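Local coordinates for protein fructose-bisphosphate aldolase (Plasmodium falciparum, PDB 4TR9) that belongs to the class I fructose-bisphosphate aldolase family and folds as an eight-stranded parallel alpha/beta barrel of the TIM type, four subunits forming the assembly, at residues A[67-72]-A[314-319]; A[157-160]-A[165-168]; A[138-143]-A[183-188]; A[259-264]-A[295-300]; A[87-92]-A[98-103]. All coordinates share one frame; numbering follows the deposited sequence.

Interaction 1 (A[67-72]-A[314-319]); sequences DLLFGT and ASVLNT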
# COMPACT_ATOMS: atom_id res chain seq x y z
N ASP A 67 17.69 -14.14 -40.07
CA ASP A 67 17.09 -14.40 -41.38
C ASP A 67 16.74 -15.88 -41.49
O ASP A 67 15.74 -16.26 -42.09
CB ASP A 67 18.03 -13.99 -42.51
CG ASP A 67 17.58 -14.51 -43.86
OD1 ASP A 67 16.72 -13.86 -44.49
OD2 ASP A 67 18.09 -15.57 -44.29
N LEU A 68 17.59 -16.72 -40.90
CA LEU A 68 17.38 -18.16 -40.89
C LEU A 68 16.13 -18.51 -40.10
O LEU A 68 15.37 -19.40 -40.48
CB LEU A 68 18.61 -18.87 -40.30
CG LEU A 68 18.62 -20.40 -40.20
CD1 LEU A 68 20.03 -20.91 -40.41
CD2 LEU A 68 18.08 -20.88 -38.86
N LEU A 69 15.93 -17.80 -38.99
CA LEU A 69 14.78 -18.05 -38.12
C LEU A 69 13.48 -17.58 -38.77
O LEU A 69 12.52 -18.34 -38.89
CB LEU A 69 14.97 -17.35 -36.77
CG LEU A 69 16.17 -17.79 -35.93
CD1 LEU A 69 16.26 -16.94 -34.66
CD2 LEU A 69 16.08 -19.26 -35.57
N PHE A 70 13.46 -16.31 -39.18
CA PHE A 70 12.23 -15.69 -39.66
C PHE A 70 11.91 -16.09 -41.10
O PHE A 70 10.77 -15.97 -41.55
CB PHE A 70 12.32 -14.17 -39.54
CG PHE A 70 12.75 -13.69 -38.18
CD1 PHE A 70 12.43 -14.41 -37.04
CD2 PHE A 70 13.47 -12.51 -38.04
CE1 PHE A 70 12.82 -13.98 -35.79
CE2 PHE A 70 13.86 -12.07 -36.79
CZ PHE A 70 13.54 -12.81 -35.67
N GLY A 71 12.92 -16.57 -41.81
CA GLY A 71 12.75 -16.98 -43.19
C GLY A 71 12.34 -18.43 -43.32
O GLY A 71 12.28 -18.98 -44.42
N THR A 72 12.05 -19.06 -42.18
CA THR A 72 11.66 -20.47 -42.16
C THR A 72 10.24 -20.66 -42.70
O THR A 72 9.27 -20.22 -42.09
CB THR A 72 11.73 -21.05 -40.74
OG1 THR A 72 13.07 -20.94 -40.24
CG2 THR A 72 11.32 -22.51 -40.74
N ALA A 314 18.52 -23.24 -29.30
CA ALA A 314 19.74 -23.89 -28.83
C ALA A 314 20.28 -24.92 -29.82
O ALA A 314 21.46 -24.92 -30.15
CB ALA A 314 19.50 -24.54 -27.47
N SER A 315 19.40 -25.80 -30.29
CA SER A 315 19.80 -26.84 -31.23
C SER A 315 19.96 -26.30 -32.65
O SER A 315 20.69 -26.86 -33.46
CB SER A 315 18.79 -27.99 -31.22
OG SER A 315 18.79 -28.66 -29.97
N VAL A 316 19.26 -25.20 -32.94
CA VAL A 316 19.34 -24.58 -34.25
C VAL A 316 20.74 -24.02 -34.50
O VAL A 316 21.32 -24.23 -35.56
CB VAL A 316 18.30 -23.45 -34.40
CG1 VAL A 316 18.47 -22.74 -35.73
CG2 VAL A 316 16.90 -24.00 -34.25
N LEU A 317 21.26 -23.30 -33.51
CA LEU A 317 22.60 -22.73 -33.59
C LEU A 317 23.67 -23.81 -33.75
O LEU A 317 24.63 -23.64 -34.50
CB LEU A 317 22.88 -21.88 -32.35
CG LEU A 317 22.22 -20.51 -32.29
CD1 LEU A 317 22.09 -20.03 -30.85
CD2 LEU A 317 23.01 -19.50 -33.11
N ASN A 318 23.49 -24.91 -33.03
CA ASN A 318 24.44 -26.02 -33.10
C ASN A 318 24.45 -26.68 -34.48
O ASN A 318 25.49 -27.16 -34.94
CB ASN A 318 24.12 -27.07 -32.03
CG ASN A 318 24.32 -26.54 -30.62
OD1 ASN A 318 25.23 -25.76 -30.37
ND2 ASN A 318 23.47 -26.98 -29.70
N THR A 319 23.29 -26.71 -35.12
CA THR A 319 23.17 -27.30 -36.45
C THR A 319 23.68 -26.36 -37.52
O THR A 319 24.38 -26.77 -38.45
CB THR A 319 21.70 -27.68 -36.75
OG1 THR A 319 21.21 -28.55 -35.73
CG2 THR A 319 21.60 -28.38 -38.10
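Two leucines of helix 59-70 share one methyl of Val316 on helix 310-320. Leu68 comes closest, its CD2 lying 3.7 Å from Val316 CG1, and the two side chains run antiparallel alongside one another. Leu69 adds a looser touch, its CD2 standing 4.2 Å from that same CG1. The valine turns this branch forward by placing CG1 anti to its backbone nitrogen (chi1 176°), whereas CG2 sits beside that nitrogen. In Leu68 the first torsion is likewise extended, but chi2 (147°) departs from a fully staggered value. All three residues are buried, and no hydrogen bond joins the segments. The helices belong to the outer layer of the TIM barrel: one follows strand 35-39, the other follows strand 303-308, and these strands lie side by side in the sheet. Leu68 also packs on Val327, while its carbonyl oxygen accepts a hydrogen bond from Arg331 NE, both partners on helix 327-346. Near the end of its own helix, Thr319 OG1 donates to Ser315 O over 2.9 Å, reaching that oxygen from the face opposite the one used by Thr319 N.

Interaction 2 (A[157-160]-A[165-168]); sequences LVID and KPTD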
# COMPACT_ATOMS: atom_id res chain seq x y z
N LEU A 157 13.83 -11.13 -10.46
CA LEU A 157 13.80 -11.29 -9.01
C LEU A 157 14.59 -12.53 -8.59
O LEU A 157 14.68 -13.50 -9.34
CB LEU A 157 12.36 -11.40 -8.49
CG LEU A 157 11.42 -10.21 -8.75
CD1 LEU A 157 10.68 -10.38 -10.07
CD2 LEU A 157 10.44 -10.05 -7.60
N VAL A 158 15.16 -12.48 -7.40
CA VAL A 158 15.99 -13.58 -6.90
C VAL A 158 15.38 -14.19 -5.64
O VAL A 158 14.93 -13.47 -4.75
CB VAL A 158 17.42 -13.11 -6.60
CG1 VAL A 158 18.25 -14.24 -6.01
CG2 VAL A 158 18.08 -12.56 -7.85
N ILE A 159 15.34 -15.52 -5.58
CA ILE A 159 14.88 -16.20 -4.37
C ILE A 159 16.06 -16.59 -3.49
O ILE A 159 16.87 -17.45 -3.86
CB ILE A 159 14.06 -17.46 -4.70
CG1 ILE A 159 12.72 -17.07 -5.32
CG2 ILE A 159 13.82 -18.28 -3.44
CD1 ILE A 159 11.81 -18.25 -5.59
N ASP A 160 16.16 -15.95 -2.34
CA ASP A 160 17.19 -16.27 -1.36
C ASP A 160 16.60 -16.08 0.04
O ASP A 160 16.73 -15.02 0.64
CB ASP A 160 18.42 -15.39 -1.56
CG ASP A 160 19.67 -15.97 -0.91
OD1 ASP A 160 19.53 -16.70 0.10
OD2 ASP A 160 20.78 -15.70 -1.40
N LYS A 165 15.27 -12.66 0.16
CA LYS A 165 15.01 -12.28 -1.23
C LYS A 165 13.88 -13.11 -1.82
O LYS A 165 13.80 -14.31 -1.59
CB LYS A 165 16.28 -12.45 -2.07
CG LYS A 165 17.43 -11.55 -1.67
CD LYS A 165 18.62 -11.73 -2.60
CE LYS A 165 19.78 -10.84 -2.20
NZ LYS A 165 20.94 -11.00 -3.12
N PRO A 166 12.99 -12.46 -2.60
CA PRO A 166 13.02 -11.03 -2.91
C PRO A 166 12.40 -10.16 -1.82
O PRO A 166 11.34 -10.51 -1.29
CB PRO A 166 12.21 -10.95 -4.21
CG PRO A 166 11.22 -12.05 -4.08
CD PRO A 166 11.92 -13.16 -3.34
N THR A 167 13.05 -9.05 -1.50
CA THR A 167 12.54 -8.12 -0.50
C THR A 167 11.38 -7.32 -1.06
O THR A 167 11.16 -7.29 -2.27
CB THR A 167 13.64 -7.16 -0.01
OG1 THR A 167 14.07 -6.34 -1.10
CG2 THR A 167 14.82 -7.93 0.54
N ASP A 168 10.63 -6.66 -0.17
CA ASP A 168 9.48 -5.86 -0.57
C ASP A 168 9.86 -4.74 -1.53
O ASP A 168 9.11 -4.42 -2.45
CB ASP A 168 8.78 -5.28 0.66
CG ASP A 168 8.17 -6.34 1.55
OD1 ASP A 168 7.76 -7.40 1.02
OD2 ASP A 168 8.10 -6.12 2.78
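Val158 O lies against the Lys165-Pro166 junction, where the peptide bond is cis. This oxygen lies 3.1 Å from Pro166 N, a proline nitrogen, which cannot donate, and 3.2 Å from Lys165 CB, so the contact is one of packing. Deeper in, Leu157 meets the proline ring at about a right angle, its CD2 3.9 Å from Pro166 CB; Ile171 of helix 168-187 touches both residues, and Val212 of helix 206-226 closes on Pro166 as well. Next to this tight part, Asp160 and Lys165 form a single antiparallel hydrogen-bonded pair: Asp160 N donates to Lys165 O (3.0 Å) and Lys165 N to Asp160 O (2.8 Å). The partly exposed side, around Asp160, is looser. Here the lysine runs out fully extended beyond CG, laying its CD 3.8 Å from Asp160 CB, and carries NZ to a salt bridge with Asp125. The segments lie in the loop that leads from strand 150-157 into helix 168-187, and Pro166 O takes a hydrogen bond from Tyr7 OH of a neighbouring subunit. With Asp160 OD2 still 5.0 Å from Lys165 NZ, the two backbone bonds hold this loop closed, while the aspartate probably adds only a modest electrostatic pull on the ammonium group.

Interaction 3 (A[138-143]-A[183-188]); sequences ERCKEY and SICQQN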
# COMPACT_ATOMS: atom_id res chain seq x y z
N GLU A 138 8.02 7.61 -27.05
CA GLU A 138 8.54 8.04 -28.34
C GLU A 138 9.03 6.85 -29.16
O GLU A 138 8.86 6.80 -30.37
CB GLU A 138 9.67 9.06 -28.16
CG GLU A 138 9.20 10.46 -27.79
CD GLU A 138 8.57 10.53 -26.41
OE1 GLU A 138 8.97 9.74 -25.53
OE2 GLU A 138 7.67 11.37 -26.20
N ARG A 139 9.64 5.88 -28.47
CA ARG A 139 10.14 4.68 -29.14
C ARG A 139 9.00 3.77 -29.57
O ARG A 139 9.08 3.11 -30.60
CB ARG A 139 11.11 3.92 -28.22
CG ARG A 139 12.36 4.70 -27.86
CD ARG A 139 13.42 3.80 -27.27
NE ARG A 139 12.94 3.07 -26.10
CZ ARG A 139 12.97 3.54 -24.86
NH1 ARG A 139 12.51 2.80 -23.86
NH2 ARG A 139 13.44 4.76 -24.62
N CYS A 140 7.93 3.75 -28.78
CA CYS A 140 6.75 2.95 -29.11
C CYS A 140 6.13 3.40 -30.42
O CYS A 140 5.75 2.58 -31.26
CB CYS A 140 5.71 3.02 -27.98
SG CYS A 140 6.15 2.12 -26.48
N LYS A 141 6.03 4.72 -30.61
CA LYS A 141 5.50 5.28 -31.84
C LYS A 141 6.40 4.92 -33.02
O LYS A 141 5.92 4.70 -34.13
CB LYS A 141 5.36 6.80 -31.73
CG LYS A 141 4.37 7.25 -30.66
CD LYS A 141 4.24 8.76 -30.63
CE LYS A 141 3.26 9.20 -29.56
NZ LYS A 141 3.10 10.68 -29.52
N GLU A 142 7.70 4.87 -32.76
CA GLU A 142 8.68 4.50 -33.78
C GLU A 142 8.57 3.02 -34.13
O GLU A 142 8.61 2.65 -35.31
CB GLU A 142 10.09 4.82 -33.29
CG GLU A 142 11.20 4.35 -34.22
CD GLU A 142 12.58 4.50 -33.61
OE1 GLU A 142 12.67 4.94 -32.44
OE2 GLU A 142 13.58 4.17 -34.29
N TYR A 143 8.43 2.18 -33.11
CA TYR A 143 8.36 0.74 -33.30
C TYR A 143 7.08 0.32 -34.02
O TYR A 143 7.10 -0.60 -34.84
CB TYR A 143 8.47 0.02 -31.95
CG TYR A 143 9.81 0.21 -31.27
CD1 TYR A 143 10.96 0.47 -32.00
CD2 TYR A 143 9.92 0.13 -29.89
CE1 TYR A 143 12.18 0.63 -31.38
CE2 TYR A 143 11.14 0.29 -29.25
CZ TYR A 143 12.27 0.55 -30.00
OH TYR A 143 13.48 0.71 -29.38
N SER A 183 1.41 0.47 -19.29
CA SER A 183 0.45 1.54 -19.56
C SER A 183 0.89 2.39 -20.75
O SER A 183 0.07 2.79 -21.57
CB SER A 183 0.28 2.43 -18.32
OG SER A 183 1.49 3.08 -17.98
N ILE A 184 2.19 2.67 -20.82
CA ILE A 184 2.75 3.47 -21.90
C ILE A 184 2.59 2.78 -23.25
O ILE A 184 2.26 3.41 -24.25
CB ILE A 184 4.24 3.79 -21.65
CG1 ILE A 184 4.40 4.55 -20.33
CG2 ILE A 184 4.83 4.59 -22.80
CD1 ILE A 184 5.84 4.81 -19.94
N CYS A 185 2.82 1.47 -23.27
CA CYS A 185 2.69 0.68 -24.49
C CYS A 185 1.26 0.67 -25.00
O CYS A 185 1.01 0.86 -26.20
CB CYS A 185 3.18 -0.75 -24.26
SG CYS A 185 4.96 -0.89 -24.03
N GLN A 186 0.31 0.43 -24.10
CA GLN A 186 -1.10 0.39 -24.47
C GLN A 186 -1.56 1.75 -24.98
O GLN A 186 -2.42 1.83 -25.86
CB GLN A 186 -1.95 -0.05 -23.27
CG GLN A 186 -1.70 -1.48 -22.84
CD GLN A 186 -2.69 -1.97 -21.80
OE1 GLN A 186 -3.32 -1.17 -21.10
NE2 GLN A 186 -2.85 -3.28 -21.71
N GLN A 187 -0.98 2.81 -24.43
CA GLN A 187 -1.29 4.17 -24.87
C GLN A 187 -0.85 4.37 -26.32
O GLN A 187 -1.49 5.11 -27.07
CB GLN A 187 -0.60 5.19 -23.97
CG GLN A 187 -1.01 6.63 -24.24
CD GLN A 187 -0.15 7.63 -23.49
OE1 GLN A 187 1.05 7.41 -23.30
NE2 GLN A 187 -0.76 8.73 -23.06
N ASN A 188 0.23 3.69 -26.71
CA ASN A 188 0.78 3.83 -28.05
C ASN A 188 0.54 2.60 -28.91
O ASN A 188 1.37 2.25 -29.75
CB ASN A 188 2.27 4.14 -27.97
CG ASN A 188 2.56 5.45 -27.27
OD1 ASN A 188 2.53 6.52 -27.89
ND2 ASN A 188 2.85 5.39 -25.98
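Ile184 O receives two donors from Asn188, the residue that faces Cys140 and Lys141 across the contact. Asn188 ND2 gives the stronger bond, 2.7 Å to Ile184 O with an angle of 150° at the hydrogen; the donor is tilted out of the carbonyl plane, and the oxygen lies somewhat out of the amide plane. This bond folds the buried amide back over the last turn of its own helix and fixes the rotation of the side chain. The second, from Asn188 N to Ile184 O, is weak and belongs to the helix end, which Asn188 is the first residue to leave. Thus oriented, the amide turns its oxygen to Lys141: Asn188 OD1 lies 3.2 Å from CE and 3.4 Å from CG of that lysine, whose extended chain crosses it obliquely on the solvent side. CE is bonded to the ammonium nitrogen, so a weak electrostatic attraction to the amide oxygen is likely, but no hydrogen bond spans the two segments. On the inner side, Cys140 CB rests 3.6 Å from Asn188 CB. Both cysteines set their sulphur beside the backbone nitrogen (chi1 -72° and -70°), bringing Cys140 SG within 4.1 Å of Cys185 SG, an apolar touch and no disulphide. Ala137 packs on Asn188, while Leu190 touches Cys140 and Pro192 touches Cys185. Helix 136-146 precedes strand 150-157, and helix 168-187 follows it and leads to strand 191-198, so the contact joins successive outer helices of the alternating beta-alpha pattern of a TIM barrel.

Interaction 4 (A[259-264]-A[295-300]); sequences LTVRTL and NALGPH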
# COMPACT_ATOMS: atom_id res chain seq x y z
N LEU A 259 1.87 -27.11 -9.32
CA LEU A 259 2.15 -25.91 -8.54
C LEU A 259 2.22 -24.66 -9.41
O LEU A 259 2.17 -23.54 -8.90
CB LEU A 259 3.45 -26.09 -7.75
CG LEU A 259 3.35 -27.11 -6.62
CD1 LEU A 259 4.72 -27.61 -6.21
CD2 LEU A 259 2.63 -26.51 -5.42
N THR A 260 2.34 -24.84 -10.72
CA THR A 260 2.32 -23.72 -11.65
C THR A 260 0.89 -23.28 -11.92
O THR A 260 0.57 -22.09 -11.89
CB THR A 260 3.02 -24.05 -12.98
OG1 THR A 260 4.40 -24.36 -12.73
CG2 THR A 260 2.93 -22.88 -13.94
N VAL A 261 0.02 -24.26 -12.20
CA VAL A 261 -1.39 -23.99 -12.44
C VAL A 261 -2.05 -23.40 -11.20
O VAL A 261 -2.82 -22.44 -11.30
CB VAL A 261 -2.14 -25.27 -12.87
CG1 VAL A 261 -3.65 -25.04 -12.86
CG2 VAL A 261 -1.68 -25.71 -14.25
N ARG A 262 -1.75 -23.97 -10.04
CA ARG A 262 -2.30 -23.48 -8.78
C ARG A 262 -1.88 -22.03 -8.52
O ARG A 262 -2.69 -21.22 -8.06
CB ARG A 262 -1.85 -24.36 -7.62
CG ARG A 262 -2.52 -24.02 -6.29
CD ARG A 262 -1.92 -24.80 -5.14
NE ARG A 262 -0.62 -24.27 -4.74
CZ ARG A 262 0.09 -24.73 -3.72
NH1 ARG A 262 1.26 -24.18 -3.43
NH2 ARG A 262 -0.36 -25.74 -3.00
N THR A 263 -0.63 -21.72 -8.81
CA THR A 263 -0.10 -20.37 -8.60
C THR A 263 -0.80 -19.35 -9.49
O THR A 263 -1.11 -18.25 -9.06
CB THR A 263 1.42 -20.32 -8.85
OG1 THR A 263 2.07 -21.31 -8.05
CG2 THR A 263 1.97 -18.94 -8.51
N LEU A 264 -1.04 -19.73 -10.75
CA LEU A 264 -1.67 -18.84 -11.71
C LEU A 264 -3.15 -18.64 -11.40
O LEU A 264 -3.66 -17.52 -11.50
CB LEU A 264 -1.51 -19.39 -13.13
CG LEU A 264 -0.08 -19.42 -13.67
CD1 LEU A 264 -0.05 -19.98 -15.09
CD2 LEU A 264 0.55 -18.04 -13.62
N ASN A 295 -0.31 -28.00 -19.53
CA ASN A 295 -1.50 -28.02 -20.38
C ASN A 295 -2.23 -29.35 -20.34
O ASN A 295 -3.35 -29.47 -20.85
CB ASN A 295 -1.13 -27.67 -21.82
CG ASN A 295 -0.74 -26.22 -21.99
OD1 ASN A 295 -1.59 -25.34 -22.12
ND2 ASN A 295 0.57 -25.95 -21.99
N ALA A 296 -1.62 -30.35 -19.71
CA ALA A 296 -2.27 -31.65 -19.57
C ALA A 296 -3.33 -31.60 -18.48
O ALA A 296 -4.11 -32.54 -18.31
CB ALA A 296 -1.24 -32.73 -19.26
N LEU A 297 -3.36 -30.50 -17.73
CA LEU A 297 -4.32 -30.34 -16.64
C LEU A 297 -5.60 -29.64 -17.09
O LEU A 297 -6.09 -28.73 -16.42
CB LEU A 297 -3.68 -29.57 -15.48
CG LEU A 297 -2.47 -30.23 -14.82
CD1 LEU A 297 -1.92 -29.37 -13.70
CD2 LEU A 297 -2.82 -31.62 -14.31
N GLY A 298 -6.12 -30.06 -18.24
CA GLY A 298 -7.40 -29.57 -18.74
C GLY A 298 -7.39 -28.14 -19.24
O GLY A 298 -6.46 -27.38 -18.95
N PRO A 299 -8.44 -27.75 -19.98
CA PRO A 299 -8.57 -26.41 -20.55
C PRO A 299 -8.59 -25.32 -19.48
O PRO A 299 -9.49 -25.29 -18.64
CB PRO A 299 -9.91 -26.47 -21.30
CG PRO A 299 -10.66 -27.59 -20.65
CD PRO A 299 -9.61 -28.59 -20.27
N HIS A 300 -7.61 -24.42 -19.53
CA HIS A 300 -7.46 -23.37 -18.54
C HIS A 300 -8.23 -22.11 -18.93
O HIS A 300 -8.53 -21.91 -20.11
CB HIS A 300 -5.98 -23.04 -18.34
CG HIS A 300 -5.15 -24.22 -17.92
ND1 HIS A 300 -5.31 -24.85 -16.71
CD2 HIS A 300 -4.16 -24.88 -18.56
CE1 HIS A 300 -4.45 -25.85 -16.62
NE2 HIS A 300 -3.74 -25.88 -17.73
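A loop folded into an inverse gamma turn, with Leu297 at its centre, closes with two side chains on a single valine, Val261. The same methyl serves both: Val261 CG2 is 3.7 Å from Leu297 CD1 and 3.6 Å from His300 CE1. The imidazole lies across the valine at about a right angle, and the methyl approaches the ring obliquely. Val261 CG1, anti to the backbone nitrogen (chi1 169°), also reaches the ring, at 3.9 Å from His300 CE1, so the fork of the valine spans the carbon between the two ring nitrogens. Over the centre of the His300 ring, 3.3 Å above its plane, sits Gly298 O. The ring is held by a hydrogen bond between His300 NE2 and Ile294 O. The isoleucine carbonyl can only accept, which implies a hydrogen on NE2. No polar bond crosses between the segments, and the valine alone is buried among the three touching residues. A bound peptide comes up against this spot, packing an aromatic side chain on Val261 and Leu297 and making backbone hydrogen bonds with Leu297. Val261 also packs on Ile294 of helix 284-295, so helix 253-267 meets both that helix and the loop running on to strand 303-308; elsewhere the same helix packs through Thr260 and Leu264 on Phe277 of strand 274-277, and through Thr263 on Ala210 and Thr213 of helix 206-226.

Interaction 5 (A[87-92]-A[98-103]); sequences ETLFQK and PMVNLL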
# COMPACT_ATOMS: atom_id res chain seq x y z
N GLU A 87 17.83 -3.45 -33.25
CA GLU A 87 18.61 -3.57 -34.48
C GLU A 87 17.90 -4.40 -35.54
O GLU A 87 17.81 -3.99 -36.70
CB GLU A 87 19.97 -4.19 -34.17
CG GLU A 87 20.72 -4.69 -35.40
CD GLU A 87 21.92 -5.54 -35.03
OE1 GLU A 87 22.46 -5.37 -33.92
OE2 GLU A 87 22.33 -6.39 -35.86
N THR A 88 17.38 -5.55 -35.14
CA THR A 88 16.74 -6.49 -36.06
C THR A 88 15.49 -5.90 -36.71
O THR A 88 15.20 -6.17 -37.87
CB THR A 88 16.37 -7.80 -35.34
OG1 THR A 88 17.51 -8.32 -34.66
CG2 THR A 88 15.87 -8.84 -36.34
N LEU A 89 14.77 -5.08 -35.95
CA LEU A 89 13.53 -4.47 -36.43
C LEU A 89 13.76 -3.61 -37.67
O LEU A 89 12.92 -3.58 -38.57
CB LEU A 89 12.90 -3.63 -35.32
CG LEU A 89 11.57 -2.94 -35.65
CD1 LEU A 89 10.51 -3.97 -36.02
CD2 LEU A 89 11.10 -2.09 -34.48
N PHE A 90 14.89 -2.92 -37.72
CA PHE A 90 15.22 -2.06 -38.85
C PHE A 90 16.33 -2.65 -39.71
O PHE A 90 17.17 -1.93 -40.24
CB PHE A 90 15.63 -0.66 -38.37
CG PHE A 90 14.63 -0.01 -37.47
CD1 PHE A 90 13.62 0.78 -37.99
CD2 PHE A 90 14.69 -0.17 -36.10
CE1 PHE A 90 12.69 1.39 -37.17
CE2 PHE A 90 13.77 0.43 -35.26
CZ PHE A 90 12.77 1.21 -35.80
N GLN A 91 16.34 -3.98 -39.84
CA GLN A 91 17.42 -4.66 -40.53
C GLN A 91 16.92 -5.42 -41.77
O GLN A 91 15.77 -5.83 -41.83
CB GLN A 91 18.13 -5.62 -39.58
CG GLN A 91 19.53 -6.02 -40.01
CD GLN A 91 20.23 -6.89 -38.98
OE1 GLN A 91 19.59 -7.62 -38.23
NE2 GLN A 91 21.56 -6.82 -38.95
N LYS A 92 17.81 -5.59 -42.74
CA LYS A 92 17.48 -6.31 -43.96
C LYS A 92 18.51 -7.41 -44.24
O LYS A 92 19.69 -7.26 -43.92
CB LYS A 92 17.38 -5.34 -45.15
CG LYS A 92 18.28 -5.66 -46.33
CD LYS A 92 19.59 -4.89 -46.28
CE LYS A 92 19.36 -3.40 -46.48
NZ LYS A 92 18.74 -3.12 -47.81
N PRO A 98 13.53 -6.73 -45.74
CA PRO A 98 13.49 -6.43 -44.30
C PRO A 98 13.06 -7.65 -43.49
O PRO A 98 12.26 -8.45 -43.96
CB PRO A 98 12.46 -5.31 -44.20
CG PRO A 98 12.48 -4.66 -45.54
CD PRO A 98 12.74 -5.77 -46.52
N MET A 99 13.59 -7.77 -42.27
CA MET A 99 13.25 -8.89 -41.40
C MET A 99 11.77 -8.88 -41.04
O MET A 99 11.17 -9.92 -40.80
CB MET A 99 14.11 -8.87 -40.14
CG MET A 99 15.60 -8.94 -40.40
SD MET A 99 16.07 -10.44 -41.28
CE MET A 99 17.81 -10.13 -41.57
N VAL A 100 11.20 -7.68 -41.00
CA VAL A 100 9.78 -7.51 -40.69
C VAL A 100 8.90 -8.18 -41.75
O VAL A 100 7.91 -8.84 -41.43
CB VAL A 100 9.41 -6.02 -40.57
CG1 VAL A 100 7.92 -5.86 -40.32
CG2 VAL A 100 10.21 -5.37 -39.46
N ASN A 101 9.27 -8.00 -43.02
CA ASN A 101 8.50 -8.57 -44.12
C ASN A 101 8.53 -10.09 -44.13
O ASN A 101 7.58 -10.73 -44.60
CB ASN A 101 9.02 -8.03 -45.46
CG ASN A 101 8.70 -6.56 -45.65
OD1 ASN A 101 7.79 -6.02 -45.02
ND2 ASN A 101 9.43 -5.91 -46.55
N LEU A 102 9.61 -10.68 -43.62
CA LEU A 102 9.71 -12.13 -43.51
C LEU A 102 8.66 -12.66 -42.53
O LEU A 102 8.14 -13.76 -42.71
CB LEU A 102 11.11 -12.54 -43.05
CG LEU A 102 12.27 -12.18 -43.98
CD1 LEU A 102 13.59 -12.67 -43.40
CD2 LEU A 102 12.05 -12.75 -45.37
N LEU A 103 8.37 -11.88 -41.50
CA LEU A 103 7.38 -12.25 -40.51
C LEU A 103 5.96 -12.04 -41.04
O LEU A 103 5.06 -12.82 -40.74
CB LEU A 103 7.58 -11.45 -39.22
CG LEU A 103 8.92 -11.64 -38.51
CD1 LEU A 103 9.00 -10.74 -37.29
CD2 LEU A 103 9.13 -13.09 -38.13
O HOH W 1 13.22 -5.39 -40.80
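Met99 meets the backbone of residues 88-92 with CB, CG and CE. Its CB is 3.7 Å from Thr88 O; CG, set beside the backbone nitrogen (chi1 -59°), comes within 3.4 Å of Gln91 O and also touches the methyl CG2 of Thr88, whose side chain it crosses at about a right angle. A bend at chi2 then carries SD away from the threonine, where it makes no close contact with residues 87-92, and an extended last torsion delivers the tip: CE ends 3.9 Å from Lys92 C. Asp67 and Asn93 touch the same side chain from outside the two segments. The backbone of the methionine is held too, since Met99 N donates to Gln91 O over 3.0 Å in a nearly straight bond (163°), the donor only slightly tilted from the carbonyl plane. Short helices 86-89 and 99-105 thus meet within the connection from strand 79-84 to strand 109-113, two neighbouring parallel strands of the TIM barrel. A water molecule bridges them, donating to Leu89 O and to Gln91 O (2.8 Å from the water oxygen) and accepting from Val100 N. Gln91 O is therefore gripped by a peptide N-H and a water, with Pro98 CA adding a CH-O contact. Farther along, Leu89 crosses Val100: its CD1 is 3.7 Å from Val100 CG2, and that same methyl lies 3.4 Å from Leu89 O. Tyr143 and Ala146 of helix 136-146 pack on Leu89.

Interactions 1, 5 and 3 form a continuous run along the outside of the barrel. Phe70 CB of interaction 1 lies 3.7 Å from Leu103 CD2 of interaction 5, and Leu89 CD2 of interaction 5 lies 3.6 Å from Tyr143 CD1 of interaction 3. Interactions 2 and 4 are separate from this run and from each other, their nearest atoms about 10 Å apart; interaction 2 is on the opposite side of the chain's centre from interactions 1 and 5. The bound 38D, whose pocket includes Lys152 and Lys237, is about 10 Å from the side chain of Val158, 11 Å from that of Thr88 and 12 Å from that of Leu69.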